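Local coordinates for protein ATP-dependent RNA helicase HrpB (Escherichia coli, PDB 6EUD) that hydrolyses ATP as a DExH-box NTPase of the DEAH/RHA helicase group and is an RNA helicase that binds single-stranded RNA, at residues Q295-R300 and T308-Q313; V712-R717 and A803-T808. One frame throughout, in Å; residues are numbered along the deposited sequence.

Interaction 1 (Q295-R300 and T308-Q313)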
loop_
_atom_site.group_PDB
_atom_site.type_symbol
_atom_site.label_atom_id
_atom_site.label_comp_id
_atom_site.label_asym_id
_atom_site.label_seq_id
_atom_site.Cartn_x
_atom_site.Cartn_y
_atom_site.Cartn_z
ATOM N N GLN A 295 3.672 21.741 0.606
ATOM C CA GLN A 295 4.211 20.468 1.086
ATOM C C GLN A 295 3.435 19.907 2.262
ATOM O O GLN A 295 3.275 20.571 3.275
ATOM C CB GLN A 295 5.681 20.626 1.442
ATOM C CG GLN A 295 6.505 20.704 0.184
ATOM C CD GLN A 295 7.964 20.883 0.431
ATOM O OE1 GLN A 295 8.409 20.946 1.580
ATOM N NE2 GLN A 295 8.735 20.971 -0.655
ATOM N N GLU A 296 2.937 18.684 2.086
ATOM C CA GLU A 296 2.151 17.963 3.079
ATOM C C GLU A 296 3.018 16.956 3.823
ATOM O O GLU A 296 4.047 16.498 3.311
ATOM C CB GLU A 296 0.993 17.211 2.410
ATOM C CG GLU A 296 -0.387 17.831 2.554
ATOM C CD GLU A 296 -1.410 17.173 1.633
ATOM O OE1 GLU A 296 -1.036 16.206 0.932
ATOM O OE2 GLU A 296 -2.578 17.634 1.594
ATOM N N ARG A 297 2.574 16.570 5.014
ATOM C CA ARG A 297 3.166 15.433 5.698
ATOM C C ARG A 297 2.142 14.295 5.796
ATOM O O ARG A 297 1.127 14.434 6.482
ATOM C CB ARG A 297 3.662 15.850 7.080
ATOM C CG ARG A 297 4.249 14.736 7.906
ATOM C CD ARG A 297 5.256 15.299 8.908
ATOM N NE ARG A 297 6.405 15.905 8.225
ATOM C CZ ARG A 297 6.912 17.097 8.524
ATOM N NH1 ARG A 297 6.377 17.820 9.500
ATOM N NH2 ARG A 297 7.957 17.568 7.846
ATOM N N VAL A 298 2.401 13.180 5.111
ATOM C CA VAL A 298 1.464 12.050 5.130
ATOM C C VAL A 298 2.089 10.727 5.579
ATOM O O VAL A 298 3.287 10.486 5.398
ATOM C CB VAL A 298 0.804 11.814 3.729
ATOM C CG1 VAL A 298 -0.134 12.950 3.383
ATOM C CG2 VAL A 298 1.860 11.640 2.644
ATOM N N ALA A 299 1.243 9.880 6.163
ATOM C CA ALA A 299 1.593 8.514 6.550
ATOM C C ALA A 299 1.720 7.631 5.326
ATOM O O ALA A 299 0.837 7.610 4.481
ATOM C CB ALA A 299 0.550 7.952 7.493
ATOM N N ARG A 300 2.829 6.912 5.217
ATOM C CA ARG A 300 3.024 6.022 4.090
ATOM C C ARG A 300 3.401 4.602 4.540
ATOM O O ARG A 300 4.393 4.394 5.259
ATOM C CB ARG A 300 4.088 6.578 3.146
ATOM C CG ARG A 300 4.537 5.587 2.100
ATOM C CD ARG A 300 4.975 6.293 0.833
ATOM N NE ARG A 300 3.878 7.041 0.225
ATOM C CZ ARG A 300 3.999 7.773 -0.876
ATOM N NH1 ARG A 300 5.172 7.867 -1.487
ATOM N NH2 ARG A 300 2.947 8.420 -1.361
ATOM N N THR A 308 4.911 1.910 8.755
ATOM C CA THR A 308 4.303 3.135 8.294
ATOM C C THR A 308 5.189 4.305 8.712
ATOM O O THR A 308 5.581 4.417 9.878
ATOM C CB THR A 308 2.882 3.307 8.853
ATOM O OG1 THR A 308 2.094 2.167 8.484
ATOM C CG2 THR A 308 2.221 4.595 8.294
ATOM N N ARG A 309 5.526 5.158 7.751
ATOM C CA ARG A 309 6.340 6.347 8.025
ATOM C C ARG A 309 5.579 7.623 7.702
ATOM O O ARG A 309 4.585 7.592 6.973
ATOM C CB ARG A 309 7.642 6.285 7.229
ATOM C CG ARG A 309 7.438 5.801 5.815
ATOM C CD ARG A 309 8.727 5.827 5.046
ATOM N NE ARG A 309 8.589 5.201 3.736
ATOM C CZ ARG A 309 8.947 5.787 2.600
ATOM N NH1 ARG A 309 9.460 7.008 2.625
ATOM N NH2 ARG A 309 8.797 5.158 1.441
ATOM N N LEU A 310 6.021 8.728 8.299
ATOM C CA LEU A 310 5.597 10.062 7.892
ATOM C C LEU A 310 6.540 10.570 6.822
ATOM O O LEU A 310 7.712 10.790 7.096
ATOM C CB LEU A 310 5.586 11.034 9.066
ATOM C CG LEU A 310 4.410 10.879 10.014
ATOM C CD1 LEU A 310 4.396 12.003 11.039
ATOM C CD2 LEU A 310 3.101 10.833 9.241
ATOM N N ILE A 311 6.039 10.729 5.599
ATOM C CA ILE A 311 6.805 11.406 4.555
ATOM C C ILE A 311 6.256 12.816 4.275
ATOM O O ILE A 311 5.125 13.168 4.640
ATOM C CB ILE A 311 6.829 10.605 3.245
ATOM C CG1 ILE A 311 5.487 10.700 2.518
ATOM C CG2 ILE A 311 7.199 9.166 3.513
ATOM C CD1 ILE A 311 5.537 10.182 1.086
ATOM N N THR A 312 7.094 13.631 3.658
ATOM C CA THR A 312 6.684 14.938 3.208
ATOM C C THR A 312 6.617 14.869 1.699
ATOM O O THR A 312 7.492 14.277 1.059
ATOM C CB THR A 312 7.650 16.040 3.679
ATOM O OG1 THR A 312 7.621 16.097 5.112
ATOM C CG2 THR A 312 7.228 17.392 3.129
ATOM N N GLN A 313 5.555 15.433 1.138
ATOM C CA GLN A 313 5.361 15.408 -0.307
ATOM C C GLN A 313 4.608 16.637 -0.815
ATOM O O GLN A 313 3.983 17.368 -0.032
ATOM C CB GLN A 313 4.615 14.145 -0.718
ATOM C CG GLN A 313 3.217 14.056 -0.145
ATOM C CD GLN A 313 2.451 12.867 -0.677
ATOM O OE1 GLN A 313 3.039 11.915 -1.195
ATOM N NE2 GLN A 313 1.133 12.917 -0.563
#

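Interaction 2 (V712-R717 and A803-T808)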
loop_
_atom_site.group_PDB
_atom_site.type_symbol
_atom_site.label_atom_id
_atom_site.label_comp_id
_atom_site.label_asym_id
_atom_site.label_seq_id
_atom_site.Cartn_x
_atom_site.Cartn_y
_atom_site.Cartn_z
ATOM N N VAL A 712 10.919 -29.472 -44.894
ATOM C CA VAL A 712 10.859 -28.679 -46.126
ATOM C C VAL A 712 10.324 -29.530 -47.305
ATOM O O VAL A 712 10.122 -30.737 -47.157
ATOM C CB VAL A 712 12.256 -28.089 -46.452
ATOM C CG1 VAL A 712 12.613 -27.007 -45.454
ATOM C CG2 VAL A 712 13.299 -29.181 -46.453
ATOM N N PRO A 713 10.062 -28.902 -48.469
ATOM C CA PRO A 713 9.497 -29.682 -49.584
ATOM C C PRO A 713 10.261 -30.945 -50.001
ATOM O O PRO A 713 9.613 -31.887 -50.461
ATOM C CB PRO A 713 9.481 -28.667 -50.720
ATOM C CG PRO A 713 9.180 -27.366 -50.005
ATOM C CD PRO A 713 9.941 -27.448 -48.705
ATOM N N THR A 714 11.583 -30.984 -49.844
ATOM C CA THR A 714 12.342 -32.164 -50.223
ATOM C C THR A 714 12.141 -33.311 -49.250
ATOM O O THR A 714 12.490 -34.446 -49.551
ATOM C CB THR A 714 13.853 -31.865 -50.312
ATOM O OG1 THR A 714 14.330 -31.354 -49.056
ATOM C CG2 THR A 714 14.123 -30.851 -51.405
ATOM N N GLY A 715 11.588 -33.026 -48.072
ATOM C CA GLY A 715 11.455 -34.051 -47.051
ATOM C C GLY A 715 12.531 -33.939 -45.977
ATOM O O GLY A 715 12.449 -34.601 -44.932
ATOM N N SER A 716 13.539 -33.102 -46.229
ATOM C CA SER A 716 14.568 -32.841 -45.225
ATOM C C SER A 716 13.958 -32.227 -43.961
ATOM O O SER A 716 12.991 -31.462 -44.023
ATOM C CB SER A 716 15.652 -31.911 -45.779
ATOM O OG SER A 716 16.445 -32.551 -46.766
ATOM N N ARG A 717 14.531 -32.574 -42.814
ATOM C CA ARG A 717 14.104 -31.997 -41.548
ATOM C C ARG A 717 15.123 -30.961 -41.091
ATOM O O ARG A 717 16.198 -31.332 -40.627
ATOM C CB ARG A 717 13.921 -33.089 -40.491
ATOM C CG ARG A 717 13.121 -34.288 -40.991
ATOM C CD ARG A 717 12.308 -34.901 -39.886
ATOM N NE ARG A 717 11.309 -33.953 -39.406
ATOM C CZ ARG A 717 10.792 -33.959 -38.182
ATOM N NH1 ARG A 717 11.181 -34.857 -37.282
ATOM N NH2 ARG A 717 9.894 -33.048 -37.851
ATOM N N ALA A 803 8.551 -28.803 -59.242
ATOM C CA ALA A 803 8.394 -30.002 -58.428
ATOM C C ALA A 803 9.637 -30.274 -57.596
ATOM O O ALA A 803 10.743 -30.369 -58.135
ATOM C CB ALA A 803 8.084 -31.197 -59.302
ATOM N N PRO A 804 9.458 -30.386 -56.270
ATOM C CA PRO A 804 10.565 -30.702 -55.365
ATOM C C PRO A 804 11.135 -32.088 -55.629
ATOM O O PRO A 804 10.370 -33.037 -55.811
ATOM C CB PRO A 804 9.918 -30.627 -53.977
ATOM C CG PRO A 804 8.481 -30.850 -54.215
ATOM C CD PRO A 804 8.192 -30.208 -55.539
ATOM N N THR A 805 12.460 -32.191 -55.674
ATOM C CA THR A 805 13.121 -33.488 -55.765
ATOM C C THR A 805 12.907 -34.240 -54.454
ATOM O O THR A 805 13.520 -33.908 -53.436
ATOM C CB THR A 805 14.635 -33.353 -56.047
ATOM O OG1 THR A 805 15.262 -32.614 -54.989
ATOM C CG2 THR A 805 14.877 -32.649 -57.376
ATOM N N ARG A 806 12.027 -35.240 -54.479
ATOM C CA ARG A 806 11.695 -36.005 -53.275
ATOM C C ARG A 806 12.911 -36.775 -52.737
ATOM O O ARG A 806 13.378 -37.727 -53.368
ATOM C CB ARG A 806 10.534 -36.972 -53.556
ATOM C CG ARG A 806 9.627 -37.216 -52.357
ATOM C CD ARG A 806 9.447 -35.940 -51.560
ATOM N NE ARG A 806 8.957 -36.179 -50.206
ATOM C CZ ARG A 806 8.677 -35.210 -49.337
ATOM N NH1 ARG A 806 8.843 -33.940 -49.684
ATOM N NH2 ARG A 806 8.237 -35.505 -48.120
ATOM N N ARG A 807 13.426 -36.348 -51.581
ATOM C CA ARG A 807 14.575 -37.000 -50.948
ATOM C C ARG A 807 14.179 -38.354 -50.358
ATOM O O ARG A 807 14.908 -39.345 -50.474
ATOM C CB ARG A 807 15.170 -36.113 -49.847
ATOM C CG ARG A 807 16.609 -35.658 -50.094
ATOM C CD ARG A 807 17.434 -35.720 -48.816
ATOM N NE ARG A 807 16.604 -35.505 -47.633
ATOM C CZ ARG A 807 16.646 -36.260 -46.539
ATOM N NH1 ARG A 807 17.488 -37.284 -46.471
ATOM N NH2 ARG A 807 15.851 -35.994 -45.508
ATOM N N THR A 808 13.009 -38.383 -49.727
ATOM C CA THR A 808 12.510 -39.575 -49.050
ATOM C C THR A 808 11.544 -40.360 -49.941
ATOM O O THR A 808 10.405 -40.635 -49.563
ATOM C CB THR A 808 11.821 -39.200 -47.714
ATOM O OG1 THR A 808 10.963 -38.069 -47.917
ATOM C CG2 THR A 808 12.861 -38.844 -46.650
#

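Interaction 1 (Q295-R300 and T308-Q313)
The antiparallel beta hairpin of strands 287-302 and 307-314, in the helicase C-terminal domain, brings Glu296 opposite Gln313, Val298 opposite Ile311 and Arg300 opposite Arg309 as hydrogen-bonded pairs. Each pair closes two backbone bonds, as between Val298 N and Ile311 O (2.8 Å), while Arg297 with Thr312 and Ala299 with Leu310 form the non-hydrogen-bonded pairs between them. On one face, Arg297 CG stands anti to the backbone N (chi1 178°), and the bend at chi3 brings NE towards Thr312 OG1. Arg297 NH2 donates to Thr312 OG1 at 3.1 Å, with the hydroxyl 26° out of the guanidinium plane, and NE adds a weaker bond to the same oxygen. Arg297 NH1 also forms a salt bridge with Glu227, and Arg297 CD rests on Leu310 CD1 at 4.0 Å. A leucine in place of Arg297 would probably leave Glu227 without its charged mate and Thr312 OG1 without these two donors. On the other face, the branched side chains of Val298 and Ile311 suit the extended backbone, and Val298 CG2 meets Ile311 CG1 at 3.7 Å. The Gln313 amide reaches across Val298, where NE2 lies 3.5 Å from CG2. Beyond it the Ile311 methyl CD1 sits over the centre of one face of the Arg300 guanidinium, 3.5 Å from CZ.

Interaction 2 (V712-R717 and A803-T808)
A type I beta turn from Val712 to Gly715 meets the irregular C-terminal segment 803-808, with Thr714 and Arg806 closest in backbone register (4.9 Å between CA atoms). The turn is closed by Gly715 N bonding to Val712 O, and Arg807 N donates to Thr714 O at 2.9 Å. Gly715 has a positive phi of 101°, where a CB would press on the preceding carbonyl and run into Thr808 OG1. As modelled, the Arg806 guanidinium lies over Gly715, though its exact position is uncertain. Proline, whose ring fixes phi, suits the second position of the turn, and Pro713 CB packs on Pro804 CB at 3.8 Å. Alongside, Thr714 turns its methyl CG2 to Thr805 O, 3.7 Å away, while its OG1 bonds to Glu736. Arg807 bends at chi2 and chi3, bringing NE to Ser716 OG in a weak bond of 3.1 Å; Ser716 OG, just after the turn, is also bonded to Glu736. One backbone bond, one weak side-chain bond and a few van der Waals contacts thus join the segments, while Glu736, bonded to the hydroxyls of both Thr714 and Ser716, would probably make their surroundings more favourable to the nearby arginine charge.

Overall arrangement
Interactions 1 and 2 belong to distant parts of one chain: their centres are 71 Å apart, their nearest atoms are about 55 Å apart, and they do not touch. Interaction 1, between neighbouring strands of the helicase C-terminal domain, lies about 13 Å from the centre of the chain. Interaction 2 lies about 61 Å from that centre and instead joins a turn to a segment 86 residues later, at the end of the modelled chain. Both are away from the predicted ATP-binding residues Ala30 to Ser37 and the DEFH box, Asp126 to His129. Along the chain the two are in series, interaction 1 closing before interaction 2 opens.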